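Fatty acyl CoA synthetase FADD13 (FATTY-ACYL-CoA SYNTHETASE) (Mycobacterium tuberculosis, PDB 3R44) is a fatty acyl-CoA synthetase of the ANL superfamily, with a large AMP-binding domain and a smaller C-terminal domain. Local coordinates at residues Q48-A53 against A88-A93; T325-E330 against A336-R341. All coordinates share one frame; numbering follows the deposited sequence.

Interaction 1 (Q48-A53 against A88-A93); sequences QMNALA and AAKLGA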
loop_
_atom_site.group_PDB
_atom_site.type_symbol
_atom_site.label_atom_id
_atom_site.label_comp_id
_atom_site.label_asym_id
_atom_site.label_seq_id
_atom_site.Cartn_x
_atom_site.Cartn_y
_atom_site.Cartn_z
ATOM N N GLN A 48 21.259 -18.681 -2.535
ATOM C CA GLN A 48 20.203 -19.453 -3.248
ATOM C C GLN A 48 19.141 -18.564 -3.872
ATOM O O GLN A 48 18.681 -18.823 -4.999
ATOM C CB GLN A 48 19.529 -20.488 -2.362
ATOM C CG GLN A 48 20.523 -21.480 -1.800
ATOM C CD GLN A 48 19.921 -22.375 -0.733
ATOM O OE1 GLN A 48 19.323 -21.913 0.266
ATOM N NE2 GLN A 48 20.106 -23.665 -0.911
ATOM N N MET A 49 18.783 -17.495 -3.172
ATOM C CA MET A 49 17.785 -16.629 -3.703
ATOM C C MET A 49 18.329 -15.949 -4.989
ATOM O O MET A 49 17.593 -15.803 -5.977
ATOM C CB MET A 49 17.399 -15.566 -2.688
ATOM C CG MET A 49 16.204 -14.783 -3.181
ATOM S SD MET A 49 15.298 -14.130 -1.791
ATOM C CE MET A 49 16.048 -12.539 -1.727
ATOM N N ASN A 50 19.578 -15.466 -4.937
ATOM C CA ASN A 50 20.190 -14.853 -6.105
ATOM C C ASN A 50 20.213 -15.865 -7.280
ATOM O O ASN A 50 19.879 -15.523 -8.436
ATOM C CB ASN A 50 21.603 -14.301 -5.844
ATOM C CG ASN A 50 22.114 -13.504 -7.001
ATOM O OD1 ASN A 50 21.506 -12.484 -7.380
ATOM N ND2 ASN A 50 23.128 -14.020 -7.674
ATOM N N ALA A 51 20.569 -17.124 -6.999
ATOM C CA ALA A 51 20.586 -18.163 -8.036
ATOM C C ALA A 51 19.199 -18.420 -8.613
ATOM O O ALA A 51 19.030 -18.533 -9.802
ATOM C CB ALA A 51 21.188 -19.444 -7.507
ATOM N N LEU A 52 18.175 -18.400 -7.794
ATOM C CA LEU A 52 16.836 -18.589 -8.329
ATOM C C LEU A 52 16.392 -17.360 -9.146
ATOM O O LEU A 52 15.681 -17.508 -10.136
ATOM C CB LEU A 52 15.820 -18.792 -7.218
ATOM C CG LEU A 52 14.384 -19.052 -7.618
ATOM C CD1 LEU A 52 14.252 -20.232 -8.545
ATOM C CD2 LEU A 52 13.559 -19.385 -6.339
ATOM N N ALA A 53 16.731 -16.154 -8.697
ATOM C CA ALA A 53 16.484 -14.970 -9.530
ATOM C C ALA A 53 17.131 -15.091 -10.913
ATOM O O ALA A 53 16.538 -14.700 -11.932
ATOM C CB ALA A 53 16.951 -13.667 -8.797
ATOM N N ALA A 88 13.354 -10.196 -13.374
ATOM C CA ALA A 88 12.980 -9.105 -14.294
ATOM C C ALA A 88 13.870 -7.857 -14.123
ATOM O O ALA A 88 14.300 -7.269 -15.143
ATOM C CB ALA A 88 11.481 -8.706 -14.122
ATOM N N ALA A 89 14.129 -7.475 -12.868
ATOM C CA ALA A 89 15.033 -6.348 -12.551
ATOM C C ALA A 89 16.420 -6.491 -13.226
ATOM O O ALA A 89 16.930 -5.565 -13.863
ATOM C CB ALA A 89 15.161 -6.164 -11.017
ATOM N N LYS A 90 17.014 -7.679 -13.137
ATOM C CA LYS A 90 18.315 -7.940 -13.749
ATOM C C LYS A 90 18.281 -7.782 -15.262
ATOM O O LYS A 90 19.280 -7.386 -15.852
ATOM C CB LYS A 90 18.811 -9.340 -13.417
ATOM C CG LYS A 90 19.142 -9.510 -11.905
ATOM C CD LYS A 90 19.560 -10.980 -11.679
ATOM C CE LYS A 90 19.653 -11.322 -10.207
ATOM N NZ LYS A 90 21.033 -11.327 -9.888
ATOM N N LEU A 91 17.148 -8.111 -15.883
ATOM C CA LEU A 91 16.955 -7.958 -17.340
ATOM C C LEU A 91 16.531 -6.593 -17.837
ATOM O O LEU A 91 16.534 -6.348 -19.068
ATOM C CB LEU A 91 15.888 -8.968 -17.821
ATOM C CG LEU A 91 16.189 -10.450 -17.640
ATOM C CD1 LEU A 91 14.980 -11.269 -18.059
ATOM C CD2 LEU A 91 17.388 -10.861 -18.472
ATOM N N GLY A 92 16.170 -5.689 -16.942
ATOM C CA GLY A 92 15.649 -4.371 -17.311
ATOM C C GLY A 92 14.182 -4.456 -17.730
ATOM O O GLY A 92 13.622 -3.523 -18.315
ATOM N N ALA A 93 13.571 -5.587 -17.427
ATOM C CA ALA A 93 12.134 -5.795 -17.576
ATOM C C ALA A 93 11.299 -5.150 -16.469
ATOM O O ALA A 93 11.794 -4.737 -15.415
ATOM C CB ALA A 93 11.770 -7.359 -17.759
#
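K90 stands out from its helix with CG anti to the carbonyl carbon, is extended through chi2 and chi3, and bends at chi4 (-103°), which turns NZ toward N50. The amide of N50 comes to meet it because its CG lies anti to the backbone N (chi1 -172°). K90 NZ donates to N50 OD1 at 2.8 Å. The C=O...donor angle is 134°, and the ammonium nitrogen sits somewhat off the carbonyl plane. One turn along the helix, the methyl of A53 packs against the end of the lysine chain, with A53 CB 3.8 Å from K90 CE. All three residues are buried.

The lysine charge is answered by E162, which forms a salt bridge with K90 NZ through OE1 and accepts from N50 ND2 through OE2. E162 thus bonds to both side chains, consistent with the amide orientation in which OD1 faces the lysine. N54 OD1 and G19 O add weak bonds to the same ammonium group.

The lysine chain spans the gap between helices 46-62 and 79-91. Just beyond K90, the second helix ends in a Schellman motif with G92 at positive phi. This is a buried, charge-compensated polar link between two helices of the AMP-binding region.

Interaction 2 (T325-E330 against A336-R341); sequences TLLLSE and AGSAGR
L326 and R341 form an antiparallel hydrogen-bonded pair. L326 N donates to R341 O at 3.0 Å, with an N-H...O angle of 159°. The return bond, R341 N to L326 O, is weak: 3.1 Å and bent to 134°. L326 O also receives a CA-H...O contact from G340 CA at 3.4 Å. R341 O is approached in the same manner by T325 CA.

The hydroxyl of T325 donates to A339 O at 2.8 Å. Its chi1 of 64° places OG1 between the backbone N and the carbonyl carbon, where it stands above the carbonyl plane of A339 and not along a lone pair. The methyl of A339 lies beside the same hydroxyl.

S338 OG accepts from G340 N at 2.9 Å, forming an ST turn. The same oxygen is hydrogen-bonded to L406 O, so it serves both as acceptor, from G340 N, and as donor, to L406 O. G340 has positive phi and no side chain, and its CA comes within 3.6 Å of L327 CB. L327 also reaches past the glycine, bringing CD2 to 3.5 Å from S338 O. The guanidinium of R341 has its own partner, a salt bridge from NH2 to E403.

Strand 324-327 is paired on its other edge with strand 310-316, through T325 with Y315 and L327 with Q313. Strand 341-342 forms the border of this mixed sheet. Helix 192-205 packs on L326, and A339 and G340 form backbone bonds with L406 at the start of strand 406-410.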
loop_
_atom_site.group_PDB
_atom_site.type_symbol
_atom_site.label_atom_id
_atom_site.label_comp_id
_atom_site.label_asym_id
_atom_site.label_seq_id
_atom_site.Cartn_x
_atom_site.Cartn_y
_atom_site.Cartn_z
ATOM N N THR A 325 5.678 9.145 5.303
ATOM C CA THR A 325 5.886 9.458 6.698
ATOM C C THR A 325 5.862 8.172 7.541
ATOM O O THR A 325 5.156 7.200 7.227
ATOM C CB THR A 325 4.860 10.492 7.317
ATOM O OG1 THR A 325 3.542 9.941 7.305
ATOM C CG2 THR A 325 4.845 11.871 6.591
ATOM N N LEU A 326 6.591 8.226 8.662
ATOM C CA LEU A 326 6.645 7.169 9.650
ATOM C C LEU A 326 6.544 7.751 11.045
ATOM O O LEU A 326 7.164 8.773 11.348
ATOM C CB LEU A 326 7.896 6.285 9.494
ATOM C CG LEU A 326 7.936 5.365 8.241
ATOM C CD1 LEU A 326 9.296 4.756 8.227
ATOM C CD2 LEU A 326 6.845 4.271 8.235
ATOM N N LEU A 327 5.694 7.126 11.843
ATOM C CA LEU A 327 5.532 7.463 13.274
ATOM C C LEU A 327 6.289 6.395 14.003
ATOM O O LEU A 327 5.851 5.237 14.104
ATOM C CB LEU A 327 4.053 7.519 13.653
ATOM C CG LEU A 327 3.756 7.837 15.121
ATOM C CD1 LEU A 327 4.116 9.305 15.319
ATOM C CD2 LEU A 327 2.304 7.550 15.500
ATOM N N LEU A 328 7.461 6.754 14.477
ATOM C CA LEU A 328 8.313 5.793 15.104
ATOM C C LEU A 328 7.711 5.295 16.440
ATOM O O LEU A 328 6.806 5.912 17.027
ATOM C CB LEU A 328 9.765 6.349 15.188
ATOM C CG LEU A 328 10.387 6.710 13.802
ATOM C CD1 LEU A 328 11.834 7.169 13.937
ATOM C CD2 LEU A 328 10.285 5.576 12.824
ATOM N N SER A 329 8.178 4.126 16.871
ATOM C CA SER A 329 7.739 3.478 18.084
ATOM C C SER A 329 7.671 4.385 19.322
ATOM O O SER A 329 6.674 4.418 20.037
ATOM C CB SER A 329 8.717 2.346 18.368
ATOM O OG SER A 329 8.963 1.622 17.168
ATOM N N GLU A 330 8.741 5.129 19.557
ATOM C CA GLU A 330 8.814 6.068 20.688
ATOM C C GLU A 330 7.624 7.053 20.765
ATOM O O GLU A 330 7.318 7.564 21.848
ATOM C CB GLU A 330 10.145 6.850 20.625
ATOM N N ALA A 336 -0.891 9.587 19.110
ATOM C CA ALA A 336 -2.043 8.791 18.655
ATOM C C ALA A 336 -2.789 9.553 17.595
ATOM O O ALA A 336 -3.149 10.734 17.797
ATOM C CB ALA A 336 -2.978 8.463 19.781
ATOM N N GLY A 337 -2.976 8.883 16.462
ATOM C CA GLY A 337 -3.712 9.429 15.324
ATOM C C GLY A 337 -2.846 10.110 14.272
ATOM O O GLY A 337 -3.324 10.405 13.157
ATOM N N SER A 338 -1.570 10.346 14.597
ATOM C CA SER A 338 -0.637 10.900 13.629
ATOM C C SER A 338 -0.114 9.816 12.681
ATOM O O SER A 338 0.024 8.663 13.075
ATOM C CB SER A 338 0.548 11.552 14.311
ATOM O OG SER A 338 1.416 12.077 13.339
ATOM N N ALA A 339 0.233 10.218 11.461
ATOM C CA ALA A 339 0.921 9.394 10.492
ATOM C C ALA A 339 2.463 9.558 10.612
ATOM O O ALA A 339 3.214 8.939 9.861
ATOM C CB ALA A 339 0.450 9.789 9.047
ATOM N N GLY A 340 2.899 10.415 11.536
ATOM C CA GLY A 340 4.293 10.599 11.891
ATOM C C GLY A 340 4.971 11.710 11.096
ATOM O O GLY A 340 4.301 12.580 10.542
ATOM N N ARG A 341 6.296 11.709 11.164
ATOM C CA ARG A 341 7.141 12.704 10.490
ATOM C C ARG A 341 7.617 12.207 9.124
ATOM O O ARG A 341 7.647 11.007 8.852
ATOM C CB ARG A 341 8.383 12.949 11.349
ATOM C CG ARG A 341 8.150 13.707 12.678
ATOM C CD ARG A 341 9.406 13.810 13.517
ATOM N NE ARG A 341 9.274 14.990 14.379
ATOM C CZ ARG A 341 9.845 15.110 15.545
ATOM N NH1 ARG A 341 10.564 14.114 16.022
ATOM N NH2 ARG A 341 9.659 16.198 16.255
#

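Overall arrangement
Both segments of interaction 1 precede those of interaction 2 in the sequence. Their centres are 35 Å apart, and their nearest atoms about 21 Å, so they do not touch. Both belong to the AMP-binding region of the chain. Interaction 1 joins two helices through side chains, while interaction 2 joins strand 324-327 to the loop that leads into strand 341-342, largely through backbone atoms. Still, the mixed sheet of interaction 2 has strand 42-45 at its opposite border, and helix 46-62 of interaction 1 follows that strand directly. Helix 79-91 leads instead into strand 94-97 of the parallel four-stranded sheet. The contacts therefore lie at well separated places in one large alpha/beta region.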